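Local coordinates for putative capsular polysaccharide biosynthesis protein (Streptococcus pneumoniae serotype 4, PDB 6EWJ) that probably acts as a pyridoxal phosphate-dependent sugar aminotransferase in the biosynthesis of pneumococcal teichoic acid, at residues P40-L45 and M266-A271; E21-E26 and G274-D279; G301-P306 and T323-A328; E331-I336 and N379-P384. One frame throughout, in Å; residues are numbered along the deposited sequence.

Contact 1: residues P40-L45 and M266-A271; sequences PKTKEL and MTDIMA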
loop_
_atom_site.group_PDB
_atom_site.type_symbol
_atom_site.label_atom_id
_atom_site.label_comp_id
_atom_site.label_asym_id
_atom_site.label_seq_id
_atom_site.Cartn_x
_atom_site.Cartn_y
_atom_site.Cartn_z
ATOM N N PRO A 40 -8.858 16.304 -1.100
ATOM C CA PRO A 40 -10.311 16.525 -1.275
ATOM C C PRO A 40 -10.953 15.633 -2.326
ATOM O O PRO A 40 -12.066 15.196 -2.121
ATOM C CB PRO A 40 -10.439 18.005 -1.673
ATOM C CG PRO A 40 -9.074 18.587 -1.633
ATOM C CD PRO A 40 -8.054 17.497 -1.422
ATOM N N LYS A 41 -10.234 15.323 -3.407
ATOM C CA LYS A 41 -10.771 14.421 -4.439
ATOM C C LYS A 41 -11.023 13.014 -3.917
ATOM O O LYS A 41 -12.028 12.396 -4.267
ATOM C CB LYS A 41 -9.891 14.394 -5.698
ATOM C CG LYS A 41 -9.848 15.755 -6.412
ATOM C CD LYS A 41 -9.430 15.567 -7.857
ATOM C CE LYS A 41 -8.997 16.821 -8.615
ATOM N NZ LYS A 41 -9.778 17.996 -8.224
ATOM N N THR A 42 -10.124 12.514 -3.074
ATOM C CA THR A 42 -10.349 11.204 -2.434
ATOM C C THR A 42 -11.622 11.194 -1.548
ATOM O O THR A 42 -12.423 10.303 -1.658
ATOM C CB THR A 42 -9.086 10.679 -1.701
ATOM O OG1 THR A 42 -8.047 10.481 -2.663
ATOM C CG2 THR A 42 -9.345 9.355 -0.995
ATOM N N LYS A 43 -11.817 12.251 -0.761
ATOM C CA LYS A 43 -13.018 12.393 0.071
ATOM C C LYS A 43 -14.267 12.501 -0.818
ATOM O O LYS A 43 -15.262 11.861 -0.547
ATOM C CB LYS A 43 -12.901 13.564 1.075
ATOM C CG LYS A 43 -11.629 13.554 1.945
ATOM C CD LYS A 43 -11.201 12.171 2.437
ATOM C CE LYS A 43 -10.045 12.224 3.435
ATOM N NZ LYS A 43 -9.454 10.902 3.809
ATOM N N GLU A 44 -14.184 13.231 -1.914
ATOM C CA GLU A 44 -15.334 13.390 -2.827
ATOM C C GLU A 44 -15.614 12.040 -3.495
ATOM O O GLU A 44 -16.772 11.679 -3.627
ATOM C CB GLU A 44 -15.073 14.488 -3.869
ATOM C CG GLU A 44 -16.179 14.751 -4.889
ATOM C CD GLU A 44 -17.476 15.333 -4.320
ATOM O OE1 GLU A 44 -17.574 15.611 -3.099
ATOM O OE2 GLU A 44 -18.442 15.477 -5.097
ATOM N N LEU A 45 -14.567 11.281 -3.837
ATOM C CA LEU A 45 -14.795 9.955 -4.456
ATOM C C LEU A 45 -15.502 8.982 -3.504
ATOM O O LEU A 45 -16.444 8.295 -3.898
ATOM C CB LEU A 45 -13.516 9.328 -5.009
ATOM C CG LEU A 45 -13.717 7.930 -5.662
ATOM C CD1 LEU A 45 -14.675 7.936 -6.863
ATOM C CD2 LEU A 45 -12.374 7.350 -6.032
ATOM N N MET A 266 -5.330 6.083 -0.595
ATOM C CA MET A 266 -5.520 6.479 -2.006
ATOM C C MET A 266 -5.095 7.905 -2.248
ATOM O O MET A 266 -5.431 8.812 -1.441
ATOM C CB MET A 266 -6.993 6.309 -2.440
ATOM C CG MET A 266 -7.159 6.606 -3.913
ATOM S SD MET A 266 -8.822 6.564 -4.571
ATOM C CE MET A 266 -8.902 4.765 -4.754
ATOM N N THR A 267 -4.346 8.126 -3.329
ATOM C CA THR A 267 -3.933 9.458 -3.682
ATOM C C THR A 267 -5.054 10.147 -4.491
ATOM O O THR A 267 -5.876 9.475 -5.144
ATOM C CB THR A 267 -2.686 9.470 -4.568
ATOM O OG1 THR A 267 -2.963 8.789 -5.792
ATOM C CG2 THR A 267 -1.464 8.819 -3.902
ATOM N N ASP A 268 -5.000 11.465 -4.515
ATOM C CA ASP A 268 -5.919 12.247 -5.351
ATOM C C ASP A 268 -5.677 12.048 -6.852
ATOM O O ASP A 268 -6.539 12.322 -7.670
ATOM C CB ASP A 268 -5.864 13.756 -4.970
ATOM C CG ASP A 268 -6.883 14.135 -3.896
ATOM O OD1 ASP A 268 -7.378 13.271 -3.130
ATOM O OD2 ASP A 268 -7.211 15.320 -3.824
ATOM N N ILE A 269 -4.458 11.574 -7.189
ATOM C CA ILE A 269 -4.121 11.201 -8.552
ATOM C C ILE A 269 -5.053 10.067 -8.987
ATOM O O ILE A 269 -5.806 10.191 -9.988
ATOM C CB ILE A 269 -2.652 10.807 -8.702
ATOM C CG1 ILE A 269 -1.777 12.044 -8.519
ATOM C CG2 ILE A 269 -2.388 10.201 -10.079
ATOM C CD1 ILE A 269 -0.306 11.753 -8.335
ATOM N N MET A 270 -5.081 9.015 -8.172
ATOM C CA MET A 270 -5.990 7.860 -8.397
ATOM C C MET A 270 -7.454 8.278 -8.241
ATOM O O MET A 270 -8.323 7.842 -9.047
ATOM C CB MET A 270 -5.699 6.754 -7.406
ATOM C CG MET A 270 -4.590 5.779 -7.850
ATOM S SD MET A 270 -3.156 6.596 -8.492
ATOM C CE MET A 270 -2.507 7.312 -7.067
ATOM N N ALA A 271 -7.765 9.098 -7.208
ATOM C CA ALA A 271 -9.183 9.498 -7.006
ATOM C C ALA A 271 -9.720 10.279 -8.227
ATOM O O ALA A 271 -10.911 10.179 -8.586
ATOM C CB ALA A 271 -9.389 10.289 -5.724
#
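The carboxylate of D268 carries this buried contact by accepting from the first turn of helix 40-53. D268 OD2 takes the backbone N-H of K41 at 3.1 Å, while D268 OD1 takes that of T42 at 2.8 Å, and both amides approach from above the carboxylate plane. A third donor, T42 OG1, reaches the anti lone pair of D268 OD1 at 2.9 Å; with OG1 set beside its own backbone N (chi1 -63°), hydroxyl and amide of one residue converge on a single oxygen. G39 N adds a weak bond to OD1. Amides in a first helical turn have no carbonyl of a preceding turn to bind, so an aspartate from the start of helix 268-299 meets that need here, and the positive end of the helix dipole would favour its charged form. Through D268 the starts of these two helices of the aminotransferase fold lie against each other, beside strand 58-61. T267 is the N-cap of helix 268-299, its side chain accepting from M270 N in the model. K41 CB lies 3.4 Å from D268 OD2; beyond it the chain leads away, and NZ forms a salt bridge with D29. A271 CB lies against the T42 hydroxyl oxygen, OG1, at 3.3 Å. The apolar packing falls to L45 CD2, which reaches A271 CB at 4.2 Å and M266 SD at 3.9 Å, the leucine and methionine side chains crossing at about a right angle.

Contact 2: residues E21-E26 and G274-D279; sequences EAEITE and GLVQLD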
loop_
_atom_site.group_PDB
_atom_site.type_symbol
_atom_site.label_atom_id
_atom_site.label_comp_id
_atom_site.label_asym_id
_atom_site.label_seq_id
_atom_site.Cartn_x
_atom_site.Cartn_y
_atom_site.Cartn_z
ATOM N N GLU A 21 -9.596 11.442 -22.581
ATOM C CA GLU A 21 -9.057 12.751 -22.203
ATOM C C GLU A 21 -9.625 13.344 -20.898
ATOM O O GLU A 21 -8.948 14.144 -20.259
ATOM C CB GLU A 21 -9.187 13.757 -23.367
ATOM C CG GLU A 21 -8.303 13.419 -24.578
ATOM C CD GLU A 21 -6.807 13.450 -24.297
ATOM O OE1 GLU A 21 -6.342 14.327 -23.515
ATOM O OE2 GLU A 21 -6.095 12.560 -24.819
ATOM N N ALA A 22 -10.864 13.005 -20.536
ATOM C CA ALA A 22 -11.465 13.520 -19.298
ATOM C C ALA A 22 -10.678 13.048 -18.069
ATOM O O ALA A 22 -10.443 13.815 -17.165
ATOM C CB ALA A 22 -12.930 13.129 -19.181
ATOM N N GLU A 23 -10.285 11.777 -18.050
ATOM C CA GLU A 23 -9.436 11.268 -16.983
ATOM C C GLU A 23 -8.135 12.043 -16.936
ATOM O O GLU A 23 -7.677 12.422 -15.870
ATOM C CB GLU A 23 -9.106 9.774 -17.156
ATOM C CG GLU A 23 -10.228 8.808 -16.718
ATOM C CD GLU A 23 -11.266 8.525 -17.812
ATOM O OE1 GLU A 23 -11.170 9.114 -18.914
ATOM O OE2 GLU A 23 -12.146 7.668 -17.579
ATOM N N ILE A 24 -7.534 12.231 -18.098
ATOM C CA ILE A 24 -6.227 12.864 -18.162
ATOM C C ILE A 24 -6.301 14.302 -17.628
ATOM O O ILE A 24 -5.475 14.684 -16.797
ATOM C CB ILE A 24 -5.643 12.803 -19.572
ATOM C CG1 ILE A 24 -5.471 11.321 -20.003
ATOM C CG2 ILE A 24 -4.310 13.541 -19.621
ATOM C CD1 ILE A 24 -5.198 11.132 -21.484
ATOM N N THR A 25 -7.342 15.041 -18.025
ATOM C CA THR A 25 -7.521 16.416 -17.550
ATOM C C THR A 25 -7.732 16.492 -16.050
ATOM O O THR A 25 -7.181 17.366 -15.402
ATOM C CB THR A 25 -8.664 17.102 -18.284
ATOM N N GLU A 26 -8.520 15.562 -15.496
ATOM C CA GLU A 26 -8.801 15.532 -14.055
ATOM C C GLU A 26 -7.511 15.246 -13.265
ATOM O O GLU A 26 -7.255 15.880 -12.237
ATOM C CB GLU A 26 -9.874 14.501 -13.720
ATOM C CG GLU A 26 -10.444 14.631 -12.319
ATOM C CD GLU A 26 -11.198 15.915 -12.120
ATOM O OE1 GLU A 26 -11.939 16.298 -13.030
ATOM O OE2 GLU A 26 -11.039 16.566 -11.070
ATOM N N GLY A 274 -10.900 7.950 -10.692
ATOM C CA GLY A 274 -12.127 7.412 -10.158
ATOM C C GLY A 274 -13.326 8.288 -10.348
ATOM O O GLY A 274 -14.383 7.806 -10.710
ATOM N N LEU A 275 -13.176 9.592 -10.161
ATOM C CA LEU A 275 -14.315 10.512 -10.282
ATOM C C LEU A 275 -14.896 10.504 -11.698
ATOM O O LEU A 275 -16.126 10.545 -11.886
ATOM C CB LEU A 275 -13.908 11.929 -9.898
ATOM C CG LEU A 275 -13.583 12.185 -8.432
ATOM C CD1 LEU A 275 -12.935 13.559 -8.246
ATOM C CD2 LEU A 275 -14.808 12.071 -7.541
ATOM N N VAL A 276 -13.992 10.533 -12.675
ATOM C CA VAL A 276 -14.353 10.550 -14.085
ATOM C C VAL A 276 -14.927 9.179 -14.500
ATOM O O VAL A 276 -15.955 9.119 -15.175
ATOM C CB VAL A 276 -13.149 10.951 -14.977
ATOM C CG1 VAL A 276 -13.472 10.765 -16.460
ATOM C CG2 VAL A 276 -12.812 12.407 -14.728
ATOM N N GLN A 277 -14.256 8.102 -14.069
ATOM C CA GLN A 277 -14.741 6.743 -14.297
ATOM C C GLN A 277 -16.180 6.578 -13.775
ATOM O O GLN A 277 -17.049 5.953 -14.441
ATOM C CB GLN A 277 -13.817 5.718 -13.650
ATOM C CG GLN A 277 -12.468 5.580 -14.348
ATOM C CD GLN A 277 -12.442 4.521 -15.437
ATOM O OE1 GLN A 277 -12.646 3.341 -15.159
ATOM N NE2 GLN A 277 -12.179 4.920 -16.657
ATOM N N LEU A 278 -16.436 7.164 -12.603
ATOM C CA LEU A 278 -17.735 7.073 -11.984
ATOM C C LEU A 278 -18.801 7.831 -12.817
ATOM O O LEU A 278 -19.871 7.306 -13.010
ATOM C CB LEU A 278 -17.707 7.497 -10.513
ATOM C CG LEU A 278 -19.006 7.141 -9.763
ATOM C CD1 LEU A 278 -19.268 5.641 -9.692
ATOM C CD2 LEU A 278 -18.936 7.741 -8.365
ATOM N N ASP A 279 -18.464 8.990 -13.382
ATOM C CA ASP A 279 -19.372 9.701 -14.339
ATOM C C ASP A 279 -19.646 8.833 -15.566
ATOM O O ASP A 279 -20.775 8.680 -16.023
ATOM C CB ASP A 279 -18.731 10.983 -14.852
ATOM C CG ASP A 279 -18.584 12.037 -13.789
ATOM O OD1 ASP A 279 -19.143 11.900 -12.689
ATOM O OD2 ASP A 279 -17.881 13.008 -14.054
#
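E23 OE2 is gripped by two donors, the side-chain amide of Q277 and R280, the latter through a salt bridge. Q277 NE2 lies 2.9 Å from E23 OE2, and its N-H points at the oxygen at 162°. The acceptor is almost in the plane of the Q277 amide, yet the donor comes from above the carboxylate plane, the two flat groups being turned 52° apart. The other carboxylate oxygen, E23 OE1, is bonded to the hydroxyl of T20, so both ends of this buried group have partners and its rotation is fixed. A positively charged neighbour would probably help keep it ionised. Q277 is held at its other end as well, with OE1 accepting from the backbone N of T208; this makes the glutamine a bridge from helix 21-31 to the loop that follows K205, the predicted cofactor lysine. The side chains of Q277 and K205 are about 8 Å apart.

V276 points at helix 21-31 and carries the apolar part. Its CG1, anti to the backbone N, touches A22 CB at 3.6 Å and lies 3.4 Å from E23 CD, against the glutamate chain, which bends at chi2. The second methyl, V276 CG2, meets E26 CB at 3.7 Å, so one valine is seated among A22 and E23, with E26 one turn on. The helical segments run nearly antiparallel, at 150°, with their axes 8.9 Å apart. Next to them, helix 40-53 packs its K41, E44 and L45 on L275, and V28 of the second subunit packs on I24.

Contact 3: residues G301-P306 and T323-A328; sequences GSRIHP and TRVEGA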
loop_
_atom_site.group_PDB
_atom_site.type_symbol
_atom_site.label_atom_id
_atom_site.label_comp_id
_atom_site.label_asym_id
_atom_site.label_seq_id
_atom_site.Cartn_x
_atom_site.Cartn_y
_atom_site.Cartn_z
ATOM N N GLY A 301 -27.313 -22.530 -27.832
ATOM C CA GLY A 301 -27.377 -23.845 -28.484
ATOM C C GLY A 301 -26.032 -24.514 -28.768
ATOM O O GLY A 301 -26.010 -25.628 -29.261
ATOM N N SER A 302 -24.902 -23.854 -28.474
ATOM C CA SER A 302 -23.586 -24.457 -28.724
ATOM C C SER A 302 -23.083 -25.180 -27.478
ATOM O O SER A 302 -23.692 -25.176 -26.422
ATOM C CB SER A 302 -22.582 -23.374 -29.147
ATOM O OG SER A 302 -22.139 -22.569 -28.039
ATOM N N ARG A 303 -21.903 -25.745 -27.583
ATOM C CA ARG A 303 -21.239 -26.364 -26.432
ATOM C C ARG A 303 -20.651 -25.309 -25.431
ATOM O O ARG A 303 -20.387 -25.595 -24.252
ATOM C CB ARG A 303 -20.143 -27.240 -27.012
ATOM C CG ARG A 303 -19.729 -28.527 -26.322
ATOM C CD ARG A 303 -18.483 -29.085 -27.089
ATOM N NE ARG A 303 -18.414 -28.526 -28.458
ATOM C CZ ARG A 303 -18.669 -29.160 -29.606
ATOM N NH1 ARG A 303 -18.961 -30.474 -29.677
ATOM N NH2 ARG A 303 -18.612 -28.468 -30.742
ATOM N N ILE A 304 -20.476 -24.091 -25.912
ATOM C CA ILE A 304 -19.945 -22.992 -25.093
ATOM C C ILE A 304 -21.057 -22.501 -24.178
ATOM O O ILE A 304 -22.040 -21.916 -24.657
ATOM C CB ILE A 304 -19.377 -21.905 -26.011
ATOM C CG1 ILE A 304 -18.143 -22.469 -26.744
ATOM C CG2 ILE A 304 -18.975 -20.651 -25.220
ATOM C CD1 ILE A 304 -17.999 -21.977 -28.155
ATOM N N HIS A 305 -20.932 -22.756 -22.889
ATOM C CA HIS A 305 -21.916 -22.350 -21.859
ATOM C C HIS A 305 -21.412 -21.214 -20.953
ATOM O O HIS A 305 -20.617 -21.446 -20.010
ATOM C CB HIS A 305 -22.280 -23.537 -20.950
ATOM C CG HIS A 305 -22.846 -24.712 -21.671
ATOM N ND1 HIS A 305 -23.649 -24.596 -22.782
ATOM C CD2 HIS A 305 -22.771 -26.035 -21.408
ATOM C CE1 HIS A 305 -23.988 -25.803 -23.210
ATOM N NE2 HIS A 305 -23.495 -26.691 -22.380
ATOM N N PRO A 306 -21.889 -19.988 -21.188
ATOM C CA PRO A 306 -21.479 -18.859 -20.324
ATOM C C PRO A 306 -22.226 -18.798 -18.999
ATOM O O PRO A 306 -23.346 -19.275 -18.866
ATOM C CB PRO A 306 -21.823 -17.630 -21.165
ATOM C CG PRO A 306 -22.910 -18.094 -22.080
ATOM C CD PRO A 306 -22.820 -19.574 -22.237
ATOM N N THR A 323 -16.892 -18.749 -19.358
ATOM C CA THR A 323 -17.556 -19.818 -20.088
ATOM C C THR A 323 -17.000 -21.122 -19.645
ATOM O O THR A 323 -15.855 -21.197 -19.165
ATOM C CB THR A 323 -17.470 -19.732 -21.635
ATOM O OG1 THR A 323 -16.202 -20.239 -22.122
ATOM C CG2 THR A 323 -17.718 -18.287 -22.162
ATOM N N ARG A 324 -17.823 -22.153 -19.762
ATOM C CA ARG A 324 -17.375 -23.516 -19.666
ATOM C C ARG A 324 -17.760 -24.291 -20.943
ATOM O O ARG A 324 -18.868 -24.117 -21.446
ATOM C CB ARG A 324 -17.942 -24.178 -18.413
ATOM C CG ARG A 324 -17.497 -23.525 -17.118
ATOM C CD ARG A 324 -18.178 -24.125 -15.919
ATOM N NE ARG A 324 -17.819 -25.524 -15.762
ATOM C CZ ARG A 324 -18.403 -26.375 -14.919
ATOM N NH1 ARG A 324 -19.434 -25.971 -14.168
ATOM N NH2 ARG A 324 -17.992 -27.635 -14.848
ATOM N N VAL A 325 -16.828 -25.079 -21.488
ATOM C CA VAL A 325 -17.021 -25.803 -22.743
ATOM C C VAL A 325 -17.421 -27.247 -22.403
ATOM O O VAL A 325 -16.633 -28.008 -21.820
ATOM C CB VAL A 325 -15.776 -25.789 -23.661
ATOM C CG1 VAL A 325 -16.134 -26.292 -25.054
ATOM C CG2 VAL A 325 -15.212 -24.373 -23.771
ATOM N N GLU A 326 -18.672 -27.597 -22.677
ATOM C CA GLU A 326 -19.156 -28.915 -22.308
ATOM C C GLU A 326 -18.281 -29.996 -22.906
ATOM O O GLU A 326 -17.940 -29.942 -24.086
ATOM C CB GLU A 326 -20.586 -29.163 -22.745
ATOM C CG GLU A 326 -21.052 -30.594 -22.403
ATOM C CD GLU A 326 -22.543 -30.748 -22.317
ATOM O OE1 GLU A 326 -23.231 -29.737 -22.071
ATOM O OE2 GLU A 326 -23.023 -31.894 -22.483
ATOM N N GLY A 327 -17.969 -30.999 -22.092
ATOM C CA GLY A 327 -17.295 -32.202 -22.583
ATOM C C GLY A 327 -15.789 -32.101 -22.761
ATOM O O GLY A 327 -15.163 -33.071 -23.192
ATOM N N ALA A 328 -15.190 -30.960 -22.427
ATOM C CA ALA A 328 -13.757 -30.727 -22.635
ATOM C C ALA A 328 -12.945 -31.132 -21.398
ATOM O O ALA A 328 -13.257 -30.734 -20.279
ATOM C CB ALA A 328 -13.490 -29.244 -22.982
#
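Strand 304-306 pairs antiparallel with residues 323-325 of strand 321-325, the central strand of a three-stranded sheet whose other outer strand is 380-383. H305 and R324 form the hydrogen-bonded pair: H305 N donates to R324 O at 2.9 Å, in the carbonyl plane, and R324 N returns the bond to H305 O, also 2.9 Å, from above the carbonyl plane. I304 with V325 and P306 with T323 are the flanking non-hydrogen-bonded pairs. One more backbone bond, E326 N to R303 O at 3.1 Å and nearly straight (174°), continues the pairing just past the strands. E326, extended beyond CG, also reaches the exposed H305 ring: H305 NE2 donates in the ring plane to the anti lone pair of E326 OE1 at 3.1 Å, while R303 O lies over the centre of one ring face.

The side chains divide between two faces. On the buried one, I304 CG2 lies 4.0 Å from T323 CB, the two side chains side by side, and F401 of helix 391-409 packs against both. The T323 hydroxyl bonds to the carbonyl of I381 on the third strand. On the opposite face R324 swings away from H305, and its NE bonds to N379 OD1, again tying the centre strand to its other neighbour.

Further positioning comes from the ends of the segments. Beyond V325 the chain bends through a type II turn to A328, with G327 at positive phi. S302 OG bonds to the carbonyl of F299, which joins the strand's approach to the end of helix 268-299, and in an ST turn the same S302 OG accepts from I304 N at 3.1 Å.

Contact 4: residues E331-I336 and N379-P384; sequences EERNLI and NEITLP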
loop_
_atom_site.group_PDB
_atom_site.type_symbol
_atom_site.label_atom_id
_atom_site.label_comp_id
_atom_site.label_asym_id
_atom_site.label_seq_id
_atom_site.Cartn_x
_atom_site.Cartn_y
_atom_site.Cartn_z
ATOM N N GLU A 331 -6.789 -30.978 -20.738
ATOM C CA GLU A 331 -5.842 -30.887 -21.822
ATOM C C GLU A 331 -6.464 -30.238 -23.044
ATOM O O GLU A 331 -5.839 -29.422 -23.751
ATOM C CB GLU A 331 -5.268 -32.282 -22.098
ATOM C CG GLU A 331 -4.355 -32.305 -23.312
ATOM C CD GLU A 331 -3.549 -33.581 -23.435
ATOM O OE1 GLU A 331 -3.905 -34.594 -22.758
ATOM O OE2 GLU A 331 -2.595 -33.558 -24.248
ATOM N N GLU A 332 -7.725 -30.553 -23.267
ATOM C CA GLU A 332 -8.458 -30.014 -24.416
ATOM C C GLU A 332 -8.750 -28.540 -24.207
ATOM O O GLU A 332 -8.626 -27.746 -25.138
ATOM C CB GLU A 332 -9.738 -30.818 -24.670
ATOM C CG GLU A 332 -9.476 -32.226 -25.179
ATOM C CD GLU A 332 -10.717 -33.113 -25.144
ATOM O OE1 GLU A 332 -11.620 -32.860 -24.315
ATOM O OE2 GLU A 332 -10.794 -34.046 -25.944
ATOM N N ARG A 333 -9.112 -28.163 -22.984
ATOM C CA ARG A 333 -9.288 -26.726 -22.644
ATOM C C ARG A 333 -8.024 -25.960 -22.943
ATOM O O ARG A 333 -8.062 -24.859 -23.530
ATOM C CB ARG A 333 -9.676 -26.509 -21.173
ATOM C CG ARG A 333 -10.136 -25.053 -20.842
ATOM C CD ARG A 333 -9.015 -24.058 -20.549
ATOM N NE ARG A 333 -8.105 -24.612 -19.559
ATOM C CZ ARG A 333 -8.339 -24.653 -18.259
ATOM N NH1 ARG A 333 -9.428 -24.128 -17.727
ATOM N NH2 ARG A 333 -7.427 -25.208 -17.477
ATOM N N ASN A 334 -6.886 -26.495 -22.514
ATOM C CA ASN A 334 -5.623 -25.765 -22.683
ATOM C C ASN A 334 -5.330 -25.604 -24.173
ATOM O O ASN A 334 -4.926 -24.529 -24.577
ATOM C CB ASN A 334 -4.467 -26.443 -21.931
ATOM C CG ASN A 334 -4.679 -26.488 -20.414
ATOM O OD1 ASN A 334 -5.498 -25.765 -19.833
ATOM N ND2 ASN A 334 -3.890 -27.365 -19.749
ATOM N N LEU A 335 -5.574 -26.662 -24.966
ATOM C CA LEU A 335 -5.371 -26.602 -26.431
ATOM C C LEU A 335 -6.262 -25.541 -27.058
ATOM O O LEU A 335 -5.768 -24.696 -27.810
ATOM C CB LEU A 335 -5.579 -27.966 -27.116
ATOM C CG LEU A 335 -5.356 -28.039 -28.649
ATOM C CD1 LEU A 335 -4.033 -27.393 -29.106
ATOM C CD2 LEU A 335 -5.421 -29.465 -29.142
ATOM N N ILE A 336 -7.537 -25.501 -26.655
ATOM C CA ILE A 336 -8.474 -24.450 -27.137
ATOM C C ILE A 336 -7.947 -23.014 -26.853
ATOM O O ILE A 336 -7.994 -22.143 -27.723
ATOM C CB ILE A 336 -9.908 -24.644 -26.578
ATOM C CG1 ILE A 336 -10.545 -25.913 -27.168
ATOM C CG2 ILE A 336 -10.797 -23.439 -26.923
ATOM C CD1 ILE A 336 -11.800 -26.396 -26.456
ATOM N N ASN A 379 -12.813 -26.948 -17.456
ATOM C CA ASN A 379 -13.327 -26.623 -18.795
ATOM C C ASN A 379 -13.666 -25.122 -18.960
ATOM O O ASN A 379 -14.368 -24.744 -19.880
ATOM C CB ASN A 379 -14.525 -27.499 -19.145
ATOM C CG ASN A 379 -15.703 -27.317 -18.212
ATOM O OD1 ASN A 379 -15.551 -26.919 -17.047
ATOM N ND2 ASN A 379 -16.875 -27.644 -18.692
ATOM N N GLU A 380 -13.114 -24.297 -18.085
ATOM C CA GLU A 380 -13.438 -22.902 -18.026
ATOM C C GLU A 380 -12.511 -22.113 -18.930
ATOM O O GLU A 380 -11.274 -22.319 -18.899
ATOM C CB GLU A 380 -13.366 -22.390 -16.591
ATOM C CG GLU A 380 -13.985 -21.015 -16.377
ATOM C CD GLU A 380 -13.116 -19.849 -16.834
ATOM O OE1 GLU A 380 -11.868 -19.917 -16.738
ATOM O OE2 GLU A 380 -13.666 -18.805 -17.273
ATOM N N ILE A 381 -13.105 -21.226 -19.729
ATOM C CA ILE A 381 -12.382 -20.233 -20.500
ATOM C C ILE A 381 -13.054 -18.876 -20.388
ATOM O O ILE A 381 -14.268 -18.728 -20.619
ATOM C CB ILE A 381 -12.251 -20.647 -21.979
ATOM C CG1 ILE A 381 -11.369 -21.926 -22.102
ATOM C CG2 ILE A 381 -11.590 -19.563 -22.805
ATOM C CD1 ILE A 381 -11.416 -22.587 -23.466
ATOM N N THR A 382 -12.259 -17.865 -20.071
ATOM C CA THR A 382 -12.758 -16.534 -20.019
ATOM C C THR A 382 -12.408 -15.818 -21.312
ATOM O O THR A 382 -11.236 -15.728 -21.684
ATOM C CB THR A 382 -12.190 -15.761 -18.824
ATOM O OG1 THR A 382 -12.213 -16.591 -17.682
ATOM C CG2 THR A 382 -12.990 -14.531 -18.529
ATOM N N LEU A 383 -13.436 -15.304 -21.983
ATOM C CA LEU A 383 -13.267 -14.488 -23.186
ATOM C C LEU A 383 -13.197 -13.036 -22.825
ATOM O O LEU A 383 -13.718 -12.672 -21.776
ATOM C CB LEU A 383 -14.456 -14.671 -24.133
ATOM C CG LEU A 383 -14.786 -16.115 -24.541
ATOM C CD1 LEU A 383 -15.990 -16.114 -25.467
ATOM C CD2 LEU A 383 -13.603 -16.797 -25.189
ATOM N N PRO A 384 -12.574 -12.209 -23.695
ATOM C CA PRO A 384 -12.417 -10.809 -23.431
ATOM C C PRO A 384 -13.786 -10.113 -23.235
ATOM O O PRO A 384 -14.753 -10.428 -23.952
ATOM C CB PRO A 384 -11.744 -10.296 -24.707
ATOM C CG PRO A 384 -10.937 -11.429 -25.166
ATOM C CD PRO A 384 -11.885 -12.586 -24.944
#
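A helix packs here on the edge of a sheet: helix 330-342 lies along strand 380-383, an outer strand of the small antiparallel sheet, and the axes of residues 331-336 and 380-383 run 19° from parallel, 9.1 Å apart at closest. R333 supplies the polar link. Its chain leaves anti to the backbone N (chi1 -169°) and bends at chi2 and chi3, so that R333 NH1 donates to a lone pair of E380 O at 2.8 Å, the acceptor lying close to the guanidinium plane. The other side of the same group is clamped by the next residue, since NE and NH2 both donate to N334 OD1, at 2.9 Å for NE, within 3° of that plane. Held from two sides, the guanidinium also makes a cation-pi contact with W253 of the second subunit.

The aliphatic part of R333 slides past I381 in the opposite direction, its CD 3.5 Å from I381 CG1. I381 CD1 then meets I336 CG2 at 3.6 Å, and F401 and V408 of helix 391-409 pack on I336. E380 OE2 accepts from T382 OG1. The side chains of E380 and Y351 are about 7 Å apart; Y351 binds pyridoxal phosphate in another structure of this protein, though none is bound here. Such packing is consistent with the small C-terminal domain of fold-type I aminotransferases.

From the N terminus, helix 21-31 opens the loop that contact 2 closes on helix 268-299, and helix 40-53, next in the chain, opens the loop closed by contact 1. Contact 1 is therefore nested inside contact 2; their centres are about 11 Å apart and together they bind two N-terminal helices to one long helix, while the seven-stranded sheet lies within the loops they close. That helix leads to strand 304-306, where contact 3 closes a short loop, followed in series by contact 4, which closes the next one from helix 330-342. Contacts 3 and 4, centres about 10 Å apart, share the three-stranded sheet, T323 O probably bonding to I381 N. Contacts 1 and 3 lie about 42 Å apart between centres.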